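PDB 6SJ9: proteasome accessory factor B/C (PafBC) from Paenarthrobacter aurescens, which is a transcriptional regulator of the bacterial DNA damage response and probably binds DNA through its winged helix-turn-helix domains. Local coordinates for residues Pro95-Leu103 with Leu349-Val360; Arg174-Trp183 with Leu194-Arg205. All coordinates share one frame; numbering follows the deposited sequence.

Interaction 1 of 2, residues Pro95-Leu103 with Leu349-Val360; sequences PAESTVLLL and LARMLQLVPFLV
The carbonyl oxygen of Pro95 is gripped twice by Thr99. It takes the backbone N of Thr99 in the usual helical way, and it also accepts a bond from Thr99 OG1, 2.9 Å from Pro95 O and 39° above the carbonyl plane. With the hydroxyl turned back along its own helix, the methyl is left to face the partner: a chi1 of -51° sets OG1 beside the backbone N and leaves CG2 anti to it, where it slides past CG2 of Val356, which runs the other way, at 4.0 Å.

One turn back, the two backbones come closest. Val356 CG1 rests on the backbone of Ala96, 3.6 Å from Ala96 CA. Val360 CG1 lies beside the same residue, 3.6 Å from Ala96 N, and also touches the Pro95 ring at CB. In the other direction the Val100 and Leu353 side chains cross at about a right angle, Val100 CG1 4.2 Å from Leu353 CD2. Leu103 then buries more surface than any other residue here. Its CG lies anti to the backbone N (chi1 -176°), which carries both methyls across: CD1 reaches Leu349 CD2 at 4.0 Å, while CD2 lies near Leu349, Leu353 and CB of Met352, a selenomethionine.

The helices run roughly antiparallel, their axes 9.5 Å apart. Helix 346-360 is kinked at Pro357 and Phe358, whose N atoms make no bond to the preceding turn. Helix 457-469 packs against Ala96 and Val100, and Ile413 of strand 410-413 touches Pro95, Thr99 and Leu359. Helix 95-118 is thereby built into the surroundings of the PafC helix-turn-helix domain.

Everything that meets across the two segments is carbon on carbon or carbon on backbone, and Thr99 spends its hydroxyl within its own helix. The pairing therefore rests on buried apolar surface and fit of shape rather than on directed polar bonds.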
loop_
_atom_site.group_PDB
_atom_site.type_symbol
_atom_site.label_atom_id
_atom_site.label_comp_id
_atom_site.label_asym_id
_atom_site.label_seq_id
_atom_site.Cartn_x
_atom_site.Cartn_y
_atom_site.Cartn_z
ATOM N N PRO A 95 5.604 -1.733 -17.132
ATOM C CA PRO A 95 4.732 -2.459 -16.205
ATOM C C PRO A 95 5.471 -3.071 -15.023
ATOM O O PRO A 95 4.994 -2.949 -13.887
ATOM C CB PRO A 95 4.079 -3.516 -17.107
ATOM C CG PRO A 95 4.076 -2.838 -18.542
ATOM C CD PRO A 95 5.402 -2.103 -18.558
ATOM N N ALA A 96 6.646 -3.659 -15.235
ATOM C CA ALA A 96 7.410 -4.175 -14.117
ATOM C C ALA A 96 7.693 -3.059 -13.105
ATOM O O ALA A 96 7.353 -3.185 -11.923
ATOM C CB ALA A 96 8.708 -4.835 -14.597
ATOM N N GLU A 97 8.267 -1.939 -13.567
ATOM C CA GLU A 97 8.551 -0.814 -12.678
ATOM C C GLU A 97 7.317 -0.339 -11.924
ATOM O O GLU A 97 7.406 0.034 -10.753
ATOM C CB GLU A 97 9.124 0.365 -13.465
ATOM C CG GLU A 97 10.457 0.075 -14.012
ATOM C CD GLU A 97 10.948 1.185 -14.976
ATOM O OE1 GLU A 97 10.112 1.925 -15.518
ATOM O OE2 GLU A 97 12.177 1.264 -15.183
ATOM N N SER A 98 6.181 -0.244 -12.618
ATOM C CA SER A 98 4.953 0.199 -11.994
ATOM C C SER A 98 4.472 -0.768 -10.931
ATOM O O SER A 98 3.899 -0.332 -9.925
ATOM C CB SER A 98 3.870 0.344 -13.064
ATOM O OG SER A 98 4.320 1.195 -14.113
ATOM N N THR A 99 4.686 -2.076 -11.137
ATOM C CA THR A 99 4.245 -3.039 -10.132
ATOM C C THR A 99 5.121 -2.972 -8.882
ATOM O O THR A 99 4.602 -2.952 -7.773
ATOM C CB THR A 99 4.258 -4.461 -10.708
ATOM O OG1 THR A 99 3.540 -4.475 -11.944
ATOM C CG2 THR A 99 3.622 -5.452 -9.732
ATOM N N VAL A 100 6.441 -2.855 -9.052
ATOM C CA VAL A 100 7.326 -2.662 -7.911
ATOM C C VAL A 100 6.923 -1.420 -7.146
ATOM O O VAL A 100 6.789 -1.422 -5.916
ATOM C CB VAL A 100 8.776 -2.528 -8.381
ATOM C CG1 VAL A 100 9.673 -2.102 -7.144
ATOM C CG2 VAL A 100 9.233 -3.787 -9.011
ATOM N N LEU A 101 6.670 -0.349 -7.887
ATOM C CA LEU A 101 6.280 0.911 -7.280
ATOM C C LEU A 101 5.024 0.759 -6.445
ATOM O O LEU A 101 4.808 1.512 -5.492
ATOM C CB LEU A 101 6.093 1.932 -8.389
ATOM C CG LEU A 101 6.132 3.356 -7.932
ATOM C CD1 LEU A 101 7.490 3.593 -7.370
ATOM C CD2 LEU A 101 5.871 4.177 -9.119
ATOM N N LEU A 102 4.156 -0.167 -6.837
ATOM C CA LEU A 102 2.923 -0.437 -6.116
ATOM C C LEU A 102 3.185 -1.041 -4.742
ATOM O O LEU A 102 2.556 -0.658 -3.751
ATOM C CB LEU A 102 2.098 -1.399 -6.956
ATOM C CG LEU A 102 0.779 -1.925 -6.452
ATOM C CD1 LEU A 102 0.013 -0.785 -5.807
ATOM C CD2 LEU A 102 0.019 -2.453 -7.704
ATOM N N LEU A 103 4.154 -1.937 -4.656
ATOM C CA LEU A 103 4.501 -2.509 -3.364
ATOM C C LEU A 103 5.138 -1.426 -2.502
ATOM O O LEU A 103 4.853 -1.328 -1.315
ATOM C CB LEU A 103 5.428 -3.721 -3.572
ATOM C CG LEU A 103 5.796 -4.481 -2.336
ATOM C CD1 LEU A 103 4.592 -4.844 -1.551
ATOM C CD2 LEU A 103 6.668 -5.730 -2.724
ATOM N N LEU A 349 8.012 -10.472 1.008
ATOM C CA LEU A 349 8.277 -9.297 0.193
ATOM C C LEU A 349 9.245 -9.621 -0.923
ATOM O O LEU A 349 9.028 -9.210 -2.058
ATOM C CB LEU A 349 8.842 -8.159 1.032
ATOM C CG LEU A 349 7.741 -7.636 1.953
ATOM C CD1 LEU A 349 8.502 -6.920 2.961
ATOM C CD2 LEU A 349 6.693 -6.726 1.296
ATOM N N ALA A 350 10.304 -10.374 -0.616
ATOM C CA ALA A 350 11.265 -10.729 -1.648
ATOM C C ALA A 350 10.611 -11.605 -2.705
ATOM O O ALA A 350 10.837 -11.408 -3.893
ATOM C CB ALA A 350 12.470 -11.452 -1.040
ATOM N N ARG A 351 9.781 -12.565 -2.287
ATOM C CA ARG A 351 9.090 -13.399 -3.266
ATOM C C ARG A 351 8.163 -12.564 -4.155
ATOM O O ARG A 351 8.118 -12.759 -5.370
ATOM C CB ARG A 351 8.327 -14.515 -2.553
ATOM C CG ARG A 351 7.502 -15.418 -3.498
ATOM C CD ARG A 351 6.975 -16.645 -2.772
ATOM N NE ARG A 351 5.909 -16.283 -1.826
ATOM C CZ ARG A 351 5.989 -16.414 -0.507
ATOM N NH1 ARG A 351 7.087 -16.921 0.045
ATOM N NH2 ARG A 351 4.960 -16.065 0.269
HETATM N N MSE A 352 7.421 -11.641 -3.579
HETATM C CA MSE A 352 6.536 -10.776 -4.380
HETATM C C MSE A 352 7.300 -9.985 -5.398
HETATM O O MSE A 352 6.790 -9.835 -6.501
HETATM C CB MSE A 352 5.683 -9.797 -3.530
HETATM C CG MSE A 352 4.589 -10.497 -2.812
HETATM SE SE MSE A 352 3.505 -9.425 -1.506
HETATM C CE MSE A 352 4.866 -9.092 -0.185
ATOM N N LEU A 353 8.506 -9.497 -5.071
ATOM C CA LEU A 353 9.299 -8.854 -6.106
ATOM C C LEU A 353 9.589 -9.819 -7.255
ATOM O O LEU A 353 9.611 -9.416 -8.420
ATOM C CB LEU A 353 10.603 -8.315 -5.515
ATOM C CG LEU A 353 10.417 -7.100 -4.609
ATOM C CD1 LEU A 353 11.731 -6.784 -4.010
ATOM C CD2 LEU A 353 9.884 -5.905 -5.415
ATOM N N GLN A 354 9.841 -11.097 -6.936
ATOM C CA GLN A 354 10.193 -12.113 -7.914
ATOM C C GLN A 354 8.983 -12.608 -8.684
ATOM O O GLN A 354 9.143 -13.342 -9.661
ATOM C CB GLN A 354 10.886 -13.291 -7.215
ATOM C CG GLN A 354 12.305 -12.972 -6.812
ATOM C CD GLN A 354 12.842 -13.933 -5.774
ATOM O OE1 GLN A 354 12.454 -15.092 -5.712
ATOM N NE2 GLN A 354 13.679 -13.412 -4.879
ATOM N N LEU A 355 7.780 -12.261 -8.242
ATOM C CA LEU A 355 6.612 -12.537 -9.059
ATOM C C LEU A 355 6.548 -11.576 -10.246
ATOM O O LEU A 355 5.999 -11.934 -11.293
ATOM C CB LEU A 355 5.332 -12.420 -8.229
ATOM C CG LEU A 355 5.234 -13.315 -7.003
ATOM C CD1 LEU A 355 3.833 -13.172 -6.358
ATOM C CD2 LEU A 355 5.457 -14.761 -7.406
ATOM N N VAL A 356 7.114 -10.372 -10.103
ATOM C CA VAL A 356 6.943 -9.349 -11.143
ATOM C C VAL A 356 7.398 -9.849 -12.518
ATOM O O VAL A 356 6.621 -9.726 -13.481
ATOM C CB VAL A 356 7.619 -8.033 -10.711
ATOM C CG1 VAL A 356 7.541 -6.966 -11.839
ATOM C CG2 VAL A 356 6.986 -7.522 -9.431
ATOM N N PRO A 357 8.587 -10.451 -12.681
ATOM C CA PRO A 357 8.986 -10.918 -14.040
ATOM C C PRO A 357 8.026 -11.942 -14.646
ATOM O O PRO A 357 7.869 -11.965 -15.874
ATOM C CB PRO A 357 10.385 -11.524 -13.830
ATOM C CG PRO A 357 10.936 -10.769 -12.652
ATOM C CD PRO A 357 9.704 -10.546 -11.721
ATOM N N PHE A 358 7.389 -12.799 -13.832
ATOM C CA PHE A 358 6.366 -13.709 -14.362
ATOM C C PHE A 358 5.149 -12.950 -14.852
ATOM O O PHE A 358 4.650 -13.212 -15.948
ATOM C CB PHE A 358 5.911 -14.704 -13.291
ATOM C CG PHE A 358 6.962 -15.658 -12.888
ATOM C CD1 PHE A 358 7.216 -16.804 -13.667
ATOM C CD2 PHE A 358 7.731 -15.411 -11.767
ATOM C CE1 PHE A 358 8.191 -17.717 -13.305
ATOM C CE2 PHE A 358 8.712 -16.294 -11.406
ATOM C CZ PHE A 358 8.965 -17.453 -12.176
ATOM N N LEU A 359 4.676 -11.993 -14.049
ATOM C CA LEU A 359 3.448 -11.266 -14.338
ATOM C C LEU A 359 3.544 -10.474 -15.635
ATOM O O LEU A 359 2.536 -10.311 -16.338
ATOM C CB LEU A 359 3.107 -10.343 -13.157
ATOM C CG LEU A 359 2.509 -10.979 -11.898
ATOM C CD1 LEU A 359 2.495 -9.979 -10.720
ATOM C CD2 LEU A 359 1.068 -11.482 -12.140
ATOM N N VAL A 360 4.730 -9.929 -15.948
ATOM C CA VAL A 360 4.892 -9.109 -17.151
ATOM C C VAL A 360 5.427 -9.904 -18.331
ATOM O O VAL A 360 5.517 -9.349 -19.433
ATOM C CB VAL A 360 5.829 -7.884 -16.964
ATOM C CG1 VAL A 360 5.381 -6.969 -15.832
ATOM C CG2 VAL A 360 7.292 -8.313 -16.869
#

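Interaction 2 of 2, residues Arg174-Trp183 with Leu194-Arg205; sequences REEVREVEPW and LVGLDRGRGAKR
The Trp183 side chain lies against strand 191-198 and reaches Lys204 of strand 203-208. CB lies 3.5 Å from Val195 O, the atom that accepts the backbone N of Trp183. From CG onward the ring rests on glycine: Gly196 CA sits over one face, 3.9 Å from the centroid of the five-membered ring, in a CH-pi contact. Leu197 N lies over the same face, nearest NE1 and CE2, CZ2 meets Leu197 CB at 3.6 Å, and CZ3 and CH2 end at Lys204 CB.

Towards the strand's other end the contact turns ionic. The guanidiniums of Arg178 and Arg201 stack flat, planes 13° apart and centres 3.6 Å apart. Each has its own carboxylate: Arg178 NH1 bonds Asp198 OD2 at 2.7 Å, while Arg201 grips Glu176 end-on through NH1 and NH2. These acids probably offset the repulsion of the stacked pair.

The hairpin belongs to the Sm-like sheet of the WYL domain, and Leu194 is the leucine of the Trp-Tyr-Leu signature. Strand 163-168 pairs beyond strand 175-188, strand 203-208 beyond 191-198, and helix 147-159 packs on Pro182 and Leu194.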
loop_
_atom_site.group_PDB
_atom_site.type_symbol
_atom_site.label_atom_id
_atom_site.label_comp_id
_atom_site.label_asym_id
_atom_site.label_seq_id
_atom_site.Cartn_x
_atom_site.Cartn_y
_atom_site.Cartn_z
ATOM N N ARG A 174 -33.211 -2.037 -12.083
ATOM C CA ARG A 174 -33.464 -2.907 -10.947
ATOM C C ARG A 174 -32.227 -3.701 -10.533
ATOM O O ARG A 174 -31.342 -3.997 -11.342
ATOM C CB ARG A 174 -34.605 -3.882 -11.271
ATOM C CG ARG A 174 -34.252 -5.029 -12.235
ATOM C CD ARG A 174 -33.916 -4.593 -13.668
ATOM N NE ARG A 174 -34.163 -5.670 -14.631
ATOM C CZ ARG A 174 -33.844 -5.619 -15.924
ATOM N NH1 ARG A 174 -33.262 -4.537 -16.425
ATOM N NH2 ARG A 174 -34.105 -6.655 -16.716
ATOM N N GLU A 175 -32.171 -4.026 -9.242
ATOM C CA GLU A 175 -31.216 -5.002 -8.748
ATOM C C GLU A 175 -31.642 -6.356 -9.286
ATOM O O GLU A 175 -32.812 -6.732 -9.195
ATOM C CB GLU A 175 -31.150 -5.003 -7.225
ATOM C CG GLU A 175 -30.413 -6.203 -6.651
ATOM C CD GLU A 175 -30.215 -6.106 -5.146
ATOM O OE1 GLU A 175 -30.613 -5.072 -4.556
ATOM O OE2 GLU A 175 -29.638 -7.048 -4.556
ATOM N N GLU A 176 -30.697 -7.099 -9.826
ATOM C CA GLU A 176 -31.019 -8.293 -10.588
ATOM C C GLU A 176 -29.983 -9.366 -10.311
ATOM O O GLU A 176 -28.785 -9.076 -10.241
ATOM C CB GLU A 176 -31.075 -7.963 -12.084
ATOM C CG GLU A 176 -31.474 -9.095 -12.993
ATOM C CD GLU A 176 -31.454 -8.671 -14.455
ATOM O OE1 GLU A 176 -31.065 -7.506 -14.722
ATOM O OE2 GLU A 176 -31.808 -9.497 -15.333
ATOM N N VAL A 177 -30.463 -10.592 -10.089
ATOM C CA VAL A 177 -29.578 -11.721 -9.839
ATOM C C VAL A 177 -29.107 -12.245 -11.185
ATOM O O VAL A 177 -29.919 -12.589 -12.049
ATOM C CB VAL A 177 -30.306 -12.819 -9.043
ATOM C CG1 VAL A 177 -29.416 -14.048 -8.856
ATOM C CG2 VAL A 177 -30.739 -12.279 -7.683
ATOM N N ARG A 178 -27.793 -12.330 -11.360
ATOM C CA ARG A 178 -27.207 -12.779 -12.613
ATOM C C ARG A 178 -26.601 -14.164 -12.408
ATOM O O ARG A 178 -26.056 -14.458 -11.335
ATOM C CB ARG A 178 -26.131 -11.804 -13.060
ATOM C CG ARG A 178 -26.581 -10.315 -13.056
ATOM C CD ARG A 178 -27.727 -10.100 -14.040
ATOM N NE ARG A 178 -27.254 -10.171 -15.428
ATOM C CZ ARG A 178 -26.826 -9.086 -16.110
ATOM N NH1 ARG A 178 -26.388 -9.165 -17.379
ATOM N NH2 ARG A 178 -26.846 -7.902 -15.511
ATOM N N GLU A 179 -26.691 -15.001 -13.449
ATOM C CA GLU A 179 -26.165 -16.361 -13.432
ATOM C C GLU A 179 -25.031 -16.376 -14.424
ATOM O O GLU A 179 -25.261 -16.198 -15.631
ATOM C CB GLU A 179 -27.209 -17.393 -13.857
ATOM C CG GLU A 179 -28.581 -17.260 -13.193
ATOM C CD GLU A 179 -28.581 -17.790 -11.774
ATOM O OE1 GLU A 179 -29.449 -17.366 -11.003
ATOM O OE2 GLU A 179 -27.701 -18.621 -11.428
ATOM N N VAL A 180 -23.818 -16.565 -13.916
ATOM C CA VAL A 180 -22.634 -16.322 -14.709
ATOM C C VAL A 180 -21.695 -17.518 -14.626
ATOM O O VAL A 180 -21.444 -18.048 -13.544
ATOM C CB VAL A 180 -21.958 -15.014 -14.226
ATOM C CG1 VAL A 180 -20.656 -14.796 -14.894
ATOM C CG2 VAL A 180 -22.873 -13.828 -14.502
ATOM N N GLU A 181 -21.075 -17.844 -15.748
ATOM C CA GLU A 181 -19.925 -18.720 -15.779
ATOM C C GLU A 181 -18.668 -17.855 -15.869
ATOM O O GLU A 181 -18.437 -17.210 -16.922
ATOM C CB GLU A 181 -20.045 -19.670 -16.979
ATOM C CG GLU A 181 -21.310 -20.563 -16.880
ATOM C CD GLU A 181 -21.619 -21.360 -18.145
ATOM O OE1 GLU A 181 -20.820 -21.304 -19.113
ATOM O OE2 GLU A 181 -22.656 -22.044 -18.175
ATOM N N PRO A 182 -17.839 -17.789 -14.823
ATOM C CA PRO A 182 -16.762 -16.762 -14.786
ATOM C C PRO A 182 -15.582 -17.149 -15.663
ATOM O O PRO A 182 -15.072 -18.266 -15.578
ATOM C CB PRO A 182 -16.356 -16.720 -13.316
ATOM C CG PRO A 182 -16.732 -18.190 -12.804
ATOM C CD PRO A 182 -18.009 -18.492 -13.526
ATOM N N TRP A 183 -15.193 -16.236 -16.563
ATOM C CA TRP A 183 -14.027 -16.437 -17.431
ATOM C C TRP A 183 -12.793 -15.712 -16.942
ATOM O O TRP A 183 -11.663 -16.180 -17.160
ATOM C CB TRP A 183 -14.291 -15.965 -18.844
ATOM C CG TRP A 183 -15.401 -16.665 -19.541
ATOM C CD1 TRP A 183 -16.127 -17.729 -19.100
ATOM C CD2 TRP A 183 -15.924 -16.327 -20.837
ATOM N NE1 TRP A 183 -17.065 -18.094 -20.067
ATOM C CE2 TRP A 183 -16.967 -17.222 -21.124
ATOM C CE3 TRP A 183 -15.614 -15.341 -21.770
ATOM C CZ2 TRP A 183 -17.691 -17.176 -22.327
ATOM C CZ3 TRP A 183 -16.348 -15.293 -22.958
ATOM C CH2 TRP A 183 -17.361 -16.214 -23.221
ATOM N N LEU A 194 -15.442 -8.499 -13.593
ATOM C CA LEU A 194 -15.627 -9.912 -13.889
ATOM C C LEU A 194 -16.154 -10.022 -15.319
ATOM O O LEU A 194 -17.066 -9.271 -15.726
ATOM C CB LEU A 194 -16.639 -10.517 -12.909
ATOM C CG LEU A 194 -17.168 -11.909 -13.300
ATOM C CD1 LEU A 194 -16.126 -13.043 -13.145
ATOM C CD2 LEU A 194 -18.410 -12.207 -12.491
ATOM N N VAL A 195 -15.539 -10.887 -16.114
ATOM C CA VAL A 195 -16.078 -11.192 -17.431
ATOM C C VAL A 195 -16.459 -12.660 -17.425
ATOM O O VAL A 195 -15.750 -13.492 -16.841
ATOM C CB VAL A 195 -15.121 -10.868 -18.606
ATOM C CG1 VAL A 195 -13.863 -11.656 -18.484
ATOM C CG2 VAL A 195 -15.783 -11.240 -19.930
ATOM N N GLY A 196 -17.605 -12.975 -18.033
ATOM C CA GLY A 196 -18.004 -14.365 -18.094
ATOM C C GLY A 196 -19.225 -14.507 -18.976
ATOM O O GLY A 196 -19.744 -13.523 -19.523
ATOM N N LEU A 197 -19.637 -15.773 -19.169
ATOM C CA LEU A 197 -20.840 -16.054 -19.952
ATOM C C LEU A 197 -22.054 -15.863 -19.037
ATOM O O LEU A 197 -22.241 -16.598 -18.062
ATOM C CB LEU A 197 -20.773 -17.468 -20.531
ATOM C CG LEU A 197 -22.003 -17.935 -21.330
ATOM C CD1 LEU A 197 -22.115 -16.979 -22.501
ATOM C CD2 LEU A 197 -21.806 -19.325 -21.917
ATOM N N ASP A 198 -22.868 -14.860 -19.326
ATOM C CA ASP A 198 -24.117 -14.650 -18.616
ATOM C C ASP A 198 -25.154 -15.588 -19.214
ATOM O O ASP A 198 -25.558 -15.403 -20.357
ATOM C CB ASP A 198 -24.549 -13.197 -18.781
ATOM C CG ASP A 198 -25.773 -12.845 -17.954
ATOM O OD1 ASP A 198 -26.756 -13.612 -17.984
ATOM O OD2 ASP A 198 -25.761 -11.776 -17.306
ATOM N N ARG A 199 -25.575 -16.608 -18.458
ATOM C CA ARG A 199 -26.493 -17.599 -19.002
ATOM C C ARG A 199 -27.882 -17.022 -19.168
ATOM O O ARG A 199 -28.647 -17.555 -19.971
ATOM C CB ARG A 199 -26.562 -18.853 -18.135
ATOM C CG ARG A 199 -25.317 -19.647 -18.113
ATOM C CD ARG A 199 -24.731 -19.856 -19.491
ATOM N NE ARG A 199 -25.604 -20.531 -20.436
ATOM C CZ ARG A 199 -25.395 -21.773 -20.890
ATOM N NH1 ARG A 199 -24.341 -22.457 -20.480
ATOM N NH2 ARG A 199 -26.235 -22.331 -21.758
ATOM N N GLY A 200 -28.218 -15.961 -18.413
ATOM C CA GLY A 200 -29.508 -15.302 -18.594
ATOM C C GLY A 200 -29.627 -14.565 -19.917
ATOM O O GLY A 200 -30.693 -14.558 -20.543
ATOM N N ARG A 201 -28.533 -13.970 -20.382
ATOM C CA ARG A 201 -28.487 -13.318 -21.676
ATOM C C ARG A 201 -27.924 -14.226 -22.765
ATOM O O ARG A 201 -27.999 -13.873 -23.944
ATOM C CB ARG A 201 -27.635 -12.055 -21.599
ATOM C CG ARG A 201 -28.342 -10.784 -21.106
ATOM C CD ARG A 201 -28.990 -10.900 -19.733
ATOM N NE ARG A 201 -29.319 -9.571 -19.219
ATOM C CZ ARG A 201 -29.885 -9.338 -18.036
ATOM N NH1 ARG A 201 -30.135 -8.088 -17.662
ATOM N NH2 ARG A 201 -30.203 -10.347 -17.231
ATOM N N GLY A 202 -27.388 -15.391 -22.411
ATOM C CA GLY A 202 -26.765 -16.265 -23.397
ATOM C C GLY A 202 -25.627 -15.623 -24.162
ATOM O O GLY A 202 -25.334 -16.027 -25.295
ATOM N N ALA A 203 -24.980 -14.618 -23.576
ATOM C CA ALA A 203 -23.847 -13.970 -24.208
ATOM C C ALA A 203 -22.863 -13.544 -23.136
ATOM O O ALA A 203 -23.187 -13.474 -21.944
ATOM C CB ALA A 203 -24.267 -12.752 -25.043
ATOM N N LYS A 204 -21.674 -13.187 -23.581
ATOM C CA LYS A 204 -20.699 -12.713 -22.630
ATOM C C LYS A 204 -21.089 -11.338 -22.105
ATOM O O LYS A 204 -21.733 -10.545 -22.792
ATOM C CB LYS A 204 -19.325 -12.738 -23.286
ATOM C CG LYS A 204 -18.938 -11.503 -24.023
ATOM C CD LYS A 204 -17.806 -11.813 -24.986
ATOM C CE LYS A 204 -17.729 -10.768 -26.104
ATOM N NZ LYS A 204 -16.985 -11.349 -27.254
ATOM N N ARG A 205 -20.679 -11.059 -20.865
ATOM C CA ARG A 205 -21.007 -9.808 -20.189
ATOM C C ARG A 205 -19.868 -9.455 -19.245
ATOM O O ARG A 205 -19.118 -10.328 -18.788
ATOM C CB ARG A 205 -22.309 -9.865 -19.376
ATOM C CG ARG A 205 -23.590 -9.968 -20.189
ATOM C CD ARG A 205 -23.898 -8.583 -20.769
ATOM N NE ARG A 205 -25.139 -8.524 -21.531
ATOM C CZ ARG A 205 -25.347 -9.174 -22.678
ATOM N NH1 ARG A 205 -24.388 -9.952 -23.184
ATOM N NH2 ARG A 205 -26.508 -9.020 -23.348
#

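How the interactions relate
Interaction 1 joins parts of the chain 246 residues apart, and interaction 2 falls wholly within that interval, as a local hairpin of the first WYL domain. Their centres are 32 Å apart, and the nearest atoms stay about 14 Å from each other. A single sheet nevertheless connects their surroundings: strand 175-188, one partner in interaction 2, also pairs with strand 404-407, which pairs in turn with strand 410-413, packed against the helices of interaction 1. The WYL sheet thus runs into the strands of the PafC helix-turn-helix region. This continuity is consistent with the WYL domain and the probable DNA-binding part being physically coupled within one chain.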